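Local coordinates for Orf c02003 protein (Sulfolobus solfataricus P2, PDB 2Q00) that is of unknown function but folds as a compact, all-helical member of the archaeal PaREP1 family, grouped with the helical C-terminal domains of nucleotidyltransferases, at residues A[26-29]-A[30-33]; A[85-88]-A[89-93]; A[13-16]-A[17-20]; A[111-114]-A[115-119]; A[59-62]-A[63-66]. All coordinates share one frame; numbering follows the deposited sequence.

Contact 1 (A[26-29]-A[30-33]); sequences ACEK and YYKA
A26 and Y30 form the tight side of this helical turn. The ring of Y30 turns back along the helix because its CG lies beside the backbone N, anti to the carbonyl carbon (chi1 -79°). As a result Y30 CD2 comes to 2.9 Å from A26 O, and Y30 CE2 rests 3.8 Å from A26 CB. The same carbonyl takes the N-H of Y30, with Y30 N to A26 O at 2.8 Å, so A26 O is hemmed in by both an amide and an aromatic C-H. The ring then continues into the bundle, where its OH is hydrogen-bonded to E15 of helix 6-19. K29 and K32 make the looser, partly exposed side. The buried E28 folds at chi2 (38°), and its carboxylate reaches out along the aliphatic chain of K32, OE2 lying 3.4 Å from K32 CG. The charged ends do not meet: E28 OE2 and K32 NZ stay 4.9 Å apart, so any attraction is probably weak; R59 offers OE2 a second, long and weak ion pair. E28 OE2 also lies in the plane of the Y31 ring, at its edge, 3.9 Å from Y31 CD2, while E28 OE1 is buried without a polar partner in the model. Helices 6-19, 79-95 and 101-122 all touch this turn, which places helix 23-45 in the middle of the helical bundle.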
loop_
_atom_site.group_PDB
_atom_site.type_symbol
_atom_site.label_atom_id
_atom_site.label_comp_id
_atom_site.label_asym_id
_atom_site.label_seq_id
_atom_site.Cartn_x
_atom_site.Cartn_y
_atom_site.Cartn_z
ATOM N N ALA A 26 -10.814 5.286 -5.488
ATOM C CA ALA A 26 -9.467 5.760 -5.227
ATOM C C ALA A 26 -8.891 5.085 -3.986
ATOM O O ALA A 26 -7.774 4.554 -4.024
ATOM C CB ALA A 26 -9.469 7.289 -5.059
ATOM N N CYS A 27 -9.646 5.100 -2.888
ATOM C CA CYS A 27 -9.190 4.467 -1.644
ATOM C C CYS A 27 -8.741 3.030 -1.876
ATOM O O CYS A 27 -7.666 2.618 -1.435
ATOM C CB CYS A 27 -10.309 4.465 -0.588
ATOM S SG CYS A 27 -10.718 6.095 0.073
ATOM N N GLU A 28 -9.574 2.263 -2.566
ATOM C CA GLU A 28 -9.255 0.872 -2.835
ATOM C C GLU A 28 -8.000 0.720 -3.697
ATOM O O GLU A 28 -7.207 -0.200 -3.484
ATOM C CB GLU A 28 -10.451 0.173 -3.491
ATOM C CG GLU A 28 -10.293 -1.349 -3.588
ATOM C CD GLU A 28 -9.605 -1.968 -2.362
ATOM O OE1 GLU A 28 -10.010 -1.676 -1.213
ATOM O OE2 GLU A 28 -8.650 -2.751 -2.554
ATOM N N LYS A 29 -7.809 1.622 -4.659
ATOM C CA LYS A 29 -6.635 1.545 -5.522
ATOM C C LYS A 29 -5.394 1.942 -4.756
ATOM O O LYS A 29 -4.314 1.370 -4.969
ATOM C CB LYS A 29 -6.800 2.429 -6.759
ATOM C CG LYS A 29 -7.322 1.680 -7.981
ATOM C CD LYS A 29 -8.810 1.427 -7.934
ATOM C CE LYS A 29 -9.165 0.061 -8.520
ATOM N NZ LYS A 29 -8.392 -0.281 -9.748
ATOM N N TYR A 30 -5.544 2.921 -3.866
ATOM C CA TYR A 30 -4.426 3.363 -3.043
ATOM C C TYR A 30 -4.018 2.207 -2.148
ATOM O O TYR A 30 -2.835 1.986 -1.909
ATOM C CB TYR A 30 -4.817 4.556 -2.175
ATOM C CG TYR A 30 -4.827 5.887 -2.895
ATOM C CD1 TYR A 30 -3.661 6.396 -3.464
ATOM C CD2 TYR A 30 -6.002 6.647 -2.990
ATOM C CE1 TYR A 30 -3.657 7.626 -4.114
ATOM C CE2 TYR A 30 -6.012 7.886 -3.634
ATOM C CZ TYR A 30 -4.828 8.374 -4.198
ATOM O OH TYR A 30 -4.794 9.599 -4.833
ATOM N N TYR A 31 -5.004 1.473 -1.642
ATOM C CA TYR A 31 -4.698 0.345 -0.778
ATOM C C TYR A 31 -3.986 -0.743 -1.587
ATOM O O TYR A 31 -2.985 -1.294 -1.149
ATOM C CB TYR A 31 -5.969 -0.219 -0.148
ATOM C CG TYR A 31 -5.697 -1.413 0.741
ATOM C CD1 TYR A 31 -4.924 -1.281 1.900
ATOM C CD2 TYR A 31 -6.196 -2.677 0.417
ATOM C CE1 TYR A 31 -4.655 -2.375 2.707
ATOM C CE2 TYR A 31 -5.932 -3.777 1.220
ATOM C CZ TYR A 31 -5.156 -3.618 2.364
ATOM O OH TYR A 31 -4.852 -4.699 3.143
ATOM N N LYS A 32 -4.514 -1.054 -2.767
ATOM C CA LYS A 32 -3.894 -2.058 -3.627
ATOM C C LYS A 32 -2.469 -1.632 -3.960
ATOM O O LYS A 32 -1.579 -2.467 -4.047
ATOM C CB LYS A 32 -4.704 -2.249 -4.910
ATOM C CG LYS A 32 -5.971 -3.058 -4.706
ATOM C CD LYS A 32 -6.720 -3.261 -6.011
ATOM C CE LYS A 32 -7.945 -4.165 -5.835
ATOM N NZ LYS A 32 -8.590 -4.413 -7.173
ATOM N N ALA A 33 -2.259 -0.329 -4.136
ATOM C CA ALA A 33 -0.928 0.193 -4.419
ATOM C C ALA A 33 -0.035 -0.146 -3.234
ATOM O O ALA A 33 1.129 -0.519 -3.402
ATOM C CB ALA A 33 -0.965 1.729 -4.629
#

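Contact 2 (A[85-88]-A[89-93]); sequences SAWT and LHVEG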
loop_
_atom_site.group_PDB
_atom_site.type_symbol
_atom_site.label_atom_id
_atom_site.label_comp_id
_atom_site.label_asym_id
_atom_site.label_seq_id
_atom_site.Cartn_x
_atom_site.Cartn_y
_atom_site.Cartn_z
ATOM N N SER A 85 -2.033 3.487 7.526
ATOM C CA SER A 85 -2.790 4.429 6.695
ATOM C C SER A 85 -3.456 3.696 5.526
ATOM O O SER A 85 -4.618 3.965 5.170
ATOM C CB SER A 85 -1.867 5.496 6.121
ATOM O OG SER A 85 -1.203 6.188 7.149
ATOM N N ALA A 86 -2.705 2.782 4.918
ATOM C CA ALA A 86 -3.230 2.016 3.805
ATOM C C ALA A 86 -4.443 1.229 4.314
ATOM O O ALA A 86 -5.502 1.201 3.671
ATOM C CB ALA A 86 -2.138 1.051 3.253
ATOM N N TRP A 87 -4.287 0.603 5.480
ATOM C CA TRP A 87 -5.361 -0.190 6.071
ATOM C C TRP A 87 -6.583 0.686 6.315
ATOM O O TRP A 87 -7.705 0.291 6.001
ATOM C CB TRP A 87 -4.872 -0.833 7.383
ATOM C CG TRP A 87 -5.850 -1.798 8.013
ATOM C CD1 TRP A 87 -6.504 -1.645 9.212
ATOM C CD2 TRP A 87 -6.326 -3.032 7.458
ATOM N NE1 TRP A 87 -7.360 -2.703 9.426
ATOM C CE2 TRP A 87 -7.272 -3.568 8.367
ATOM C CE3 TRP A 87 -6.051 -3.736 6.281
ATOM C CZ2 TRP A 87 -7.941 -4.774 8.129
ATOM C CZ3 TRP A 87 -6.719 -4.932 6.046
ATOM C CH2 TRP A 87 -7.654 -5.439 6.964
ATOM N N THR A 88 -6.357 1.885 6.853
ATOM C CA THR A 88 -7.451 2.825 7.138
ATOM C C THR A 88 -8.206 3.157 5.867
ATOM O O THR A 88 -9.442 3.221 5.850
ATOM C CB THR A 88 -6.953 4.158 7.703
ATOM O OG1 THR A 88 -6.190 3.931 8.892
ATOM C CG2 THR A 88 -8.140 5.062 8.006
ATOM N N LEU A 89 -7.451 3.401 4.805
ATOM C CA LEU A 89 -8.055 3.701 3.523
ATOM C C LEU A 89 -8.921 2.511 3.129
ATOM O O LEU A 89 -10.046 2.679 2.659
ATOM C CB LEU A 89 -6.963 3.939 2.460
ATOM C CG LEU A 89 -6.342 5.337 2.453
ATOM C CD1 LEU A 89 -5.138 5.410 1.553
ATOM C CD2 LEU A 89 -7.412 6.311 1.999
ATOM N N HIS A 90 -8.389 1.310 3.338
ATOM C CA HIS A 90 -9.093 0.087 2.987
ATOM C C HIS A 90 -10.416 -0.086 3.731
ATOM O O HIS A 90 -11.479 -0.200 3.111
ATOM C CB HIS A 90 -8.198 -1.125 3.262
ATOM C CG HIS A 90 -8.767 -2.420 2.772
ATOM N ND1 HIS A 90 -8.468 -3.633 3.356
ATOM C CD2 HIS A 90 -9.602 -2.693 1.740
ATOM C CE1 HIS A 90 -9.096 -4.599 2.707
ATOM N NE2 HIS A 90 -9.789 -4.054 1.722
ATOM N N VAL A 91 -10.349 -0.115 5.060
ATOM C CA VAL A 91 -11.546 -0.296 5.881
ATOM C C VAL A 91 -12.511 0.891 5.862
ATOM O O VAL A 91 -13.543 0.854 5.195
ATOM C CB VAL A 91 -11.168 -0.593 7.344
ATOM C CG1 VAL A 91 -12.422 -0.731 8.183
ATOM C CG2 VAL A 91 -10.343 -1.864 7.411
ATOM N N GLU A 92 -12.168 1.942 6.595
ATOM C CA GLU A 92 -12.997 3.141 6.678
ATOM C C GLU A 92 -13.297 3.806 5.339
ATOM O O GLU A 92 -14.314 4.484 5.191
ATOM C CB GLU A 92 -12.331 4.156 7.603
ATOM C CG GLU A 92 -12.383 3.750 9.059
ATOM C CD GLU A 92 -11.559 4.654 9.939
ATOM O OE1 GLU A 92 -11.696 5.890 9.808
ATOM O OE2 GLU A 92 -10.779 4.128 10.763
ATOM N N GLY A 93 -12.417 3.606 4.366
ATOM C CA GLY A 93 -12.617 4.223 3.070
ATOM C C GLY A 93 -13.502 3.457 2.107
ATOM O O GLY A 93 -14.650 3.830 1.865
#
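The first torsions of W87 (chi1 -174°) and H90 (chi1 -173°) set CG of each anti to the backbone N and beside its carbonyl carbon, and this brings the two rings together. They form an offset edge-to-face pair: the edge of H90 is directed to the face of the W87 six-membered ring, with centroids 5.3 Å apart and planes at 70°. The closest atoms are H90 ND1 and W87 CZ3, at 3.5 Å. V91 uses the other end of the indole. Its CG2, the branch lying beside the backbone N, sits over one face of W87 as a CH-pi contact, 3.9 Å from the centroid of the five-membered ring and 3.6 Å from CE2. The backbone beneath begins as a regular alpha helix, with V91 N bonded to W87 O at 2.8 Å, and then widens into a pi-type turn over 89-93. The evidence is the step of five residues from G93 N to T88 O, a weak bond of 3.3 Å. Along this wider turn T88 and E92 run side by side and point the same way, T88 CG2 reaching 3.9 Å from E92 OE2, while T88 OG1 bonds back to K84 O. The aromatic pair is extended by two neighbours: Y31 of helix 23-45 stacks on H90, and F66 of helix 62-71 meets W87 edge-to-face. On the inner side L89 lies against C27, L107 and V111.

Contact 3 (A[13-16]-A[17-20]); sequences EAEE and FLSK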
loop_
_atom_site.group_PDB
_atom_site.type_symbol
_atom_site.label_atom_id
_atom_site.label_comp_id
_atom_site.label_asym_id
_atom_site.label_seq_id
_atom_site.Cartn_x
_atom_site.Cartn_y
_atom_site.Cartn_z
ATOM N N GLU A 13 -3.787 5.054 -10.887
ATOM C CA GLU A 13 -5.224 4.841 -11.070
ATOM C C GLU A 13 -6.019 5.413 -9.870
ATOM O O GLU A 13 -7.149 5.907 -10.034
ATOM C CB GLU A 13 -5.544 3.345 -11.245
ATOM C CG GLU A 13 -4.795 2.646 -12.382
ATOM C CD GLU A 13 -5.225 1.177 -12.542
ATOM O OE1 GLU A 13 -5.373 0.477 -11.503
ATOM O OE2 GLU A 13 -5.411 0.719 -13.703
ATOM N N ALA A 14 -5.439 5.347 -8.669
ATOM C CA ALA A 14 -6.111 5.897 -7.491
ATOM C C ALA A 14 -6.171 7.420 -7.687
ATOM O O ALA A 14 -7.205 8.045 -7.463
ATOM C CB ALA A 14 -5.346 5.550 -6.216
ATOM N N GLU A 15 -5.056 7.998 -8.126
ATOM C CA GLU A 15 -4.971 9.431 -8.382
ATOM C C GLU A 15 -6.062 9.877 -9.369
ATOM O O GLU A 15 -6.706 10.906 -9.168
ATOM C CB GLU A 15 -3.598 9.773 -8.958
ATOM C CG GLU A 15 -2.425 9.516 -8.035
ATOM C CD GLU A 15 -2.202 10.647 -7.044
ATOM O OE1 GLU A 15 -2.912 10.704 -6.012
ATOM O OE2 GLU A 15 -1.317 11.491 -7.302
ATOM N N GLU A 16 -6.268 9.102 -10.432
ATOM C CA GLU A 16 -7.282 9.439 -11.432
ATOM C C GLU A 16 -8.676 9.520 -10.818
ATOM O O GLU A 16 -9.400 10.496 -11.027
ATOM C CB GLU A 16 -7.297 8.406 -12.568
ATOM C CG GLU A 16 -6.141 8.526 -13.559
ATOM C CD GLU A 16 -6.262 7.556 -14.743
ATOM O OE1 GLU A 16 -5.473 7.703 -15.707
ATOM O OE2 GLU A 16 -7.138 6.650 -14.710
ATOM N N PHE A 17 -9.051 8.478 -10.079
ATOM C CA PHE A 17 -10.348 8.408 -9.415
ATOM C C PHE A 17 -10.551 9.572 -8.458
ATOM O O PHE A 17 -11.645 10.139 -8.380
ATOM C CB PHE A 17 -10.469 7.098 -8.641
ATOM C CG PHE A 17 -10.772 5.916 -9.500
ATOM C CD1 PHE A 17 -11.918 5.897 -10.292
ATOM C CD2 PHE A 17 -9.930 4.806 -9.497
ATOM C CE1 PHE A 17 -12.229 4.790 -11.073
ATOM C CE2 PHE A 17 -10.224 3.685 -10.271
ATOM C CZ PHE A 17 -11.380 3.673 -11.062
ATOM N N LEU A 18 -9.491 9.914 -7.728
ATOM C CA LEU A 18 -9.536 11.015 -6.769
ATOM C C LEU A 18 -9.894 12.298 -7.532
ATOM O O LEU A 18 -10.817 13.024 -7.157
ATOM C CB LEU A 18 -8.169 11.169 -6.097
ATOM C CG LEU A 18 -8.092 11.806 -4.705
ATOM C CD1 LEU A 18 -6.625 12.132 -4.371
ATOM C CD2 LEU A 18 -8.944 13.073 -4.655
ATOM N N SER A 19 -9.162 12.543 -8.619
ATOM C CA SER A 19 -9.366 13.720 -9.458
ATOM C C SER A 19 -10.779 13.842 -9.986
ATOM O O SER A 19 -11.253 14.943 -10.233
ATOM C CB SER A 19 -8.400 13.709 -10.646
ATOM O OG SER A 19 -7.064 13.937 -10.225
ATOM N N LYS A 20 -11.448 12.711 -10.171
ATOM C CA LYS A 20 -12.814 12.725 -10.676
ATOM C C LYS A 20 -13.822 12.628 -9.536
ATOM O O LYS A 20 -15.018 12.462 -9.773
ATOM C CB LYS A 20 -13.029 11.568 -11.659
ATOM C CG LYS A 20 -12.123 11.612 -12.881
ATOM C CD LYS A 20 -12.231 10.324 -13.689
ATOM C CE LYS A 20 -11.222 10.284 -14.826
ATOM N NZ LYS A 20 -11.481 11.350 -15.839
#
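E15 O draws two groups of S19 to itself. The amide bonds to it almost straight, S19 N to E15 O measuring 3.0 Å with 166° at the hydrogen. The hydroxyl is also near, S19 OG lying 3.2 Å from E15 O, although where its proton points is not settled. A chi1 of -70° on S19 places OG beside the backbone N, which turns it back toward the preceding helical turn. Two residues earlier, E13 O is approached in a similar double manner by F17. Here the F17 N to E13 O bond is longer, 3.2 Å, but very straight at 171°, and the ring carbon F17 CD2 comes to 3.0 Å from the same oxygen. These contacts belong to the last turn of helix 6-19, and the geometry shows the helix giving out: K20 N makes only weak bonds, one of 3.1 Å to E16 O, a full turn back, and one to F17 O in the tighter 3-10 spacing, and K20 itself leaves helical backbone angles. The aliphatic part of K20 leans over the same end, with K20 CG 3.5 Å from E16 O, whereas the charges stay well separated, E16 OE2 to K20 NZ being 6.5 Å. The sides of this turn differ in character. A14 and L18 face the bundle and touch Y30 of helix 23-45, the tyrosine that also holds E15 OE1. E16, S19 and K20 lie on the exposed side.

Contact 4 (A[111-114]-A[115-119]); sequences VRKL and VIFAV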
loop_
_atom_site.group_PDB
_atom_site.type_symbol
_atom_site.label_atom_id
_atom_site.label_comp_id
_atom_site.label_asym_id
_atom_site.label_seq_id
_atom_site.Cartn_x
_atom_site.Cartn_y
_atom_site.Cartn_z
ATOM N N VAL A 111 0.761 6.403 1.472
ATOM C CA VAL A 111 0.870 5.324 0.496
ATOM C C VAL A 111 1.963 5.691 -0.520
ATOM O O VAL A 111 2.802 4.861 -0.859
ATOM C CB VAL A 111 -0.451 5.111 -0.269
ATOM C CG1 VAL A 111 -0.260 4.048 -1.338
ATOM C CG2 VAL A 111 -1.551 4.700 0.698
ATOM N N ARG A 112 1.947 6.940 -0.986
ATOM C CA ARG A 112 2.935 7.406 -1.952
ATOM C C ARG A 112 4.348 7.130 -1.454
ATOM O O ARG A 112 5.189 6.600 -2.181
ATOM C CB ARG A 112 2.793 8.909 -2.199
ATOM C CG ARG A 112 3.458 9.394 -3.493
ATOM C CD ARG A 112 3.945 10.848 -3.398
ATOM N NE ARG A 112 3.894 11.557 -4.683
ATOM C CZ ARG A 112 4.513 11.176 -5.805
ATOM N NH1 ARG A 112 5.259 10.072 -5.840
ATOM N NH2 ARG A 112 4.372 11.902 -6.909
ATOM N N LYS A 113 4.603 7.493 -0.206
ATOM C CA LYS A 113 5.914 7.308 0.407
ATOM C C LYS A 113 6.265 5.827 0.458
ATOM O O LYS A 113 7.415 5.429 0.308
ATOM C CB LYS A 113 5.899 7.900 1.827
ATOM C CG LYS A 113 7.273 8.191 2.420
ATOM C CD LYS A 113 7.158 9.108 3.650
ATOM C CE LYS A 113 8.517 9.445 4.265
ATOM N NZ LYS A 113 8.353 10.248 5.513
ATOM N N LEU A 114 5.252 5.012 0.674
ATOM C CA LEU A 114 5.459 3.584 0.751
ATOM C C LEU A 114 5.796 3.062 -0.635
ATOM O O LEU A 114 6.728 2.282 -0.813
ATOM C CB LEU A 114 4.185 2.925 1.274
ATOM C CG LEU A 114 4.189 1.416 1.439
ATOM C CD1 LEU A 114 5.420 0.969 2.217
ATOM C CD2 LEU A 114 2.904 1.007 2.136
ATOM N N VAL A 115 5.035 3.515 -1.618
ATOM C CA VAL A 115 5.236 3.077 -2.984
ATOM C C VAL A 115 6.659 3.358 -3.446
ATOM O O VAL A 115 7.332 2.465 -3.961
ATOM C CB VAL A 115 4.230 3.763 -3.934
ATOM C CG1 VAL A 115 4.547 3.428 -5.374
ATOM C CG2 VAL A 115 2.816 3.307 -3.593
ATOM N N ILE A 116 7.121 4.589 -3.235
ATOM C CA ILE A 116 8.462 4.964 -3.660
ATOM C C ILE A 116 9.541 4.198 -2.908
ATOM O O ILE A 116 10.571 3.867 -3.480
ATOM C CB ILE A 116 8.700 6.475 -3.503
ATOM C CG1 ILE A 116 8.635 6.860 -2.028
ATOM C CG2 ILE A 116 7.652 7.248 -4.316
ATOM C CD1 ILE A 116 9.051 8.298 -1.745
ATOM N N PHE A 117 9.316 3.905 -1.635
ATOM C CA PHE A 117 10.306 3.147 -0.894
ATOM C C PHE A 117 10.517 1.829 -1.624
ATOM O O PHE A 117 11.651 1.402 -1.831
ATOM C CB PHE A 117 9.844 2.870 0.543
ATOM C CG PHE A 117 10.066 4.020 1.495
ATOM C CD1 PHE A 117 11.260 4.743 1.472
ATOM C CD2 PHE A 117 9.099 4.350 2.449
ATOM C CE1 PHE A 117 11.489 5.778 2.387
ATOM C CE2 PHE A 117 9.316 5.376 3.365
ATOM C CZ PHE A 117 10.510 6.095 3.340
ATOM N N ALA A 118 9.416 1.196 -2.018
ATOM C CA ALA A 118 9.485 -0.071 -2.729
ATOM C C ALA A 118 10.280 0.095 -4.018
ATOM O O ALA A 118 11.324 -0.533 -4.218
ATOM C CB ALA A 118 8.089 -0.568 -3.040
ATOM N N VAL A 119 9.776 0.960 -4.887
ATOM C CA VAL A 119 10.420 1.242 -6.155
ATOM C C VAL A 119 11.930 1.428 -5.990
ATOM O O VAL A 119 12.714 1.042 -6.861
ATOM C CB VAL A 119 9.820 2.503 -6.776
ATOM C CG1 VAL A 119 10.546 2.844 -8.063
ATOM C CG2 VAL A 119 8.349 2.279 -7.045
#
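Helix 101-122 contributes this turn to the helical bundle, and V111 and V115, four residues apart, mark its inner side. V115 CG2 lies beside the backbone N, which points it back along the helix, to 3.1 Å from V111 O and 3.9 Å from V111 CG1, the two side chains meeting at a slant. The backbone bond between the same residues is short, V115 N to V111 O measuring 2.7 Å, with 162° at the hydrogen. On another flank K113 and F117 run side by side in the same direction. The lysine chain is extended beyond CG, so its methylenes follow the ring: K113 CG is 3.6 Å from F117 CE2. K113 O takes the N-H of F117, and ring atom CD2 of F117 lies 2.9 Å from the same oxygen. The fold explains the division of these side chains. V111 and L114 are buried against helices 79-95 and 23-45, with L114 touching A34, A37 and L82, and V115 faces A7 and E8 of helix 6-19; this is an i, i+3, i+4 spacing of buried residues, as on the inner face of an amphipathic helix. Toward the exterior, I116 adopts the crowded position for CG1 (chi1 64°), between the backbone N and the carbonyl carbon, which places CG1 3.0 Å from K113 O. Its CG2 instead meets R112 at the edge of the guanidinium group, 4.0 Å from NH1. K113 NZ is held by a salt bridge to E78, in the loop that also touches the F117 ring.

Contact 5 (A[59-62]-A[63-66]); sequences RWKS and ENLF
K61 O and S62 O anchor the first turn of helix 62-71. The shorter bond is from N64 N to K61 O at 2.8 Å, but it is bent (133° at the hydrogen), and the donor stands well above the carbonyl plane. A weak second bond reaches the same oxygen from L65 N. The next one is already regular: F66 N to S62 O is 2.9 Å and close to straight at 169°, and the F66 ring carbon CD2 lies 3.1 Å from that oxygen. Outward from these bonds, L65 CD2 presses to 3.0 Å from K61 O and also touches W60 CB at 3.8 Å. L65 CD1 in turn lies 3.9 Å from W60 CE3. E63 curls back toward K61, but K61 NZ and E63 OE1 remain 4.8 Å apart. Beyond the turn, W60 makes a cation-pi contact with K39, and F66 meets W83 edge-to-face. With K61 at the N-cap, W60 is the residue just before it and L65 the fourth residue of the helix; their apolar contact across the cap is the pairing that defines a hydrophobic staple at a helix N-terminus.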
loop_
_atom_site.group_PDB
_atom_site.type_symbol
_atom_site.label_atom_id
_atom_site.label_comp_id
_atom_site.label_asym_id
_atom_site.label_seq_id
_atom_site.Cartn_x
_atom_site.Cartn_y
_atom_site.Cartn_z
ATOM N N ARG A 59 -3.960 -12.391 -4.332
ATOM C CA ARG A 59 -3.686 -11.434 -3.256
ATOM C C ARG A 59 -3.398 -12.168 -1.938
ATOM O O ARG A 59 -3.783 -13.334 -1.772
ATOM C CB ARG A 59 -4.878 -10.480 -3.090
ATOM C CG ARG A 59 -5.228 -9.708 -4.361
ATOM C CD ARG A 59 -6.462 -8.830 -4.186
ATOM N NE ARG A 59 -6.255 -7.745 -3.227
ATOM C CZ ARG A 59 -7.134 -6.770 -2.997
ATOM N NH1 ARG A 59 -8.285 -6.740 -3.658
ATOM N NH2 ARG A 59 -6.867 -5.824 -2.106
ATOM N N TRP A 60 -2.722 -11.488 -1.006
ATOM C CA TRP A 60 -2.364 -12.081 0.290
ATOM C C TRP A 60 -3.351 -11.804 1.426
ATOM O O TRP A 60 -4.255 -10.970 1.305
ATOM C CB TRP A 60 -1.003 -11.575 0.756
ATOM C CG TRP A 60 0.125 -11.783 -0.181
ATOM C CD1 TRP A 60 0.073 -12.305 -1.443
ATOM C CD2 TRP A 60 1.497 -11.433 0.055
ATOM N NE1 TRP A 60 1.328 -12.299 -2.006
ATOM C CE2 TRP A 60 2.220 -11.769 -1.108
ATOM C CE3 TRP A 60 2.186 -10.868 1.136
ATOM C CZ2 TRP A 60 3.604 -11.554 -1.220
ATOM C CZ3 TRP A 60 3.560 -10.655 1.024
ATOM C CH2 TRP A 60 4.250 -10.996 -0.141
ATOM N N LYS A 61 -3.148 -12.513 2.536
ATOM C CA LYS A 61 -3.968 -12.353 3.734
ATOM C C LYS A 61 -3.492 -11.083 4.422
ATOM O O LYS A 61 -2.293 -10.864 4.584
ATOM C CB LYS A 61 -3.780 -13.536 4.695
ATOM C CG LYS A 61 -4.255 -14.882 4.175
ATOM C CD LYS A 61 -3.998 -15.996 5.195
ATOM C CE LYS A 61 -4.771 -15.775 6.495
ATOM N NZ LYS A 61 -4.496 -16.851 7.497
ATOM N N SER A 62 -4.437 -10.250 4.829
ATOM C CA SER A 62 -4.113 -9.000 5.501
ATOM C C SER A 62 -3.070 -9.167 6.619
ATOM O O SER A 62 -2.215 -8.295 6.816
ATOM C CB SER A 62 -5.399 -8.393 6.063
ATOM O OG SER A 62 -6.426 -8.390 5.078
ATOM N N GLU A 63 -3.136 -10.289 7.337
ATOM C CA GLU A 63 -2.201 -10.554 8.431
ATOM C C GLU A 63 -0.764 -10.700 7.941
ATOM O O GLU A 63 0.182 -10.347 8.653
ATOM C CB GLU A 63 -2.617 -11.808 9.210
ATOM C CG GLU A 63 -3.945 -11.673 9.958
ATOM C CD GLU A 63 -5.148 -11.990 9.092
ATOM O OE1 GLU A 63 -4.993 -12.103 7.854
ATOM O OE2 GLU A 63 -6.254 -12.120 9.657
ATOM N N ASN A 64 -0.603 -11.228 6.731
ATOM C CA ASN A 64 0.727 -11.375 6.146
ATOM C C ASN A 64 1.301 -9.989 5.898
ATOM O O ASN A 64 2.466 -9.726 6.214
ATOM C CB ASN A 64 0.663 -12.125 4.820
ATOM C CG ASN A 64 0.604 -13.618 5.000
ATOM O OD1 ASN A 64 1.533 -14.226 5.531
ATOM N ND2 ASN A 64 -0.493 -14.226 4.551
ATOM N N LEU A 65 0.476 -9.105 5.330
ATOM C CA LEU A 65 0.896 -7.732 5.043
ATOM C C LEU A 65 1.280 -7.048 6.342
ATOM O O LEU A 65 2.325 -6.407 6.431
ATOM C CB LEU A 65 -0.227 -6.934 4.370
ATOM C CG LEU A 65 -0.648 -7.260 2.931
ATOM C CD1 LEU A 65 0.595 -7.426 2.056
ATOM C CD2 LEU A 65 -1.490 -8.522 2.916
ATOM N N PHE A 66 0.420 -7.170 7.347
ATOM C CA PHE A 66 0.726 -6.581 8.647
ATOM C C PHE A 66 2.057 -7.166 9.145
ATOM O O PHE A 66 2.950 -6.418 9.539
ATOM C CB PHE A 66 -0.411 -6.867 9.636
ATOM C CG PHE A 66 -1.533 -5.860 9.577
ATOM C CD1 PHE A 66 -1.354 -4.574 10.092
ATOM C CD2 PHE A 66 -2.760 -6.190 8.999
ATOM C CE1 PHE A 66 -2.375 -3.630 10.036
ATOM C CE2 PHE A 66 -3.794 -5.257 8.934
ATOM C CZ PHE A 66 -3.603 -3.969 9.454
#

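Contact 1 lies in the core, its centre about 7 Å from the chain's centre, and touches all four others: Y30 joins it to contact 3, Y31 packs on contact 2, A33 meets V111 of contact 4, and R59 of contact 5 lies against Y31 and K32. Contact 3 is the surface case, its centre about 16 Å out, governed by carbonyls at the C-terminal end of a helix. Contacts 2 and 4 are partly buried, on opposite sides of the centre, and joined by L89 and V111; aromatic pairing marks the first, aliphatic branches and a lysine-phenylalanine pair the second. Contact 5 differs in starting a helix, yet F66 extends the aromatic cluster of contact 2.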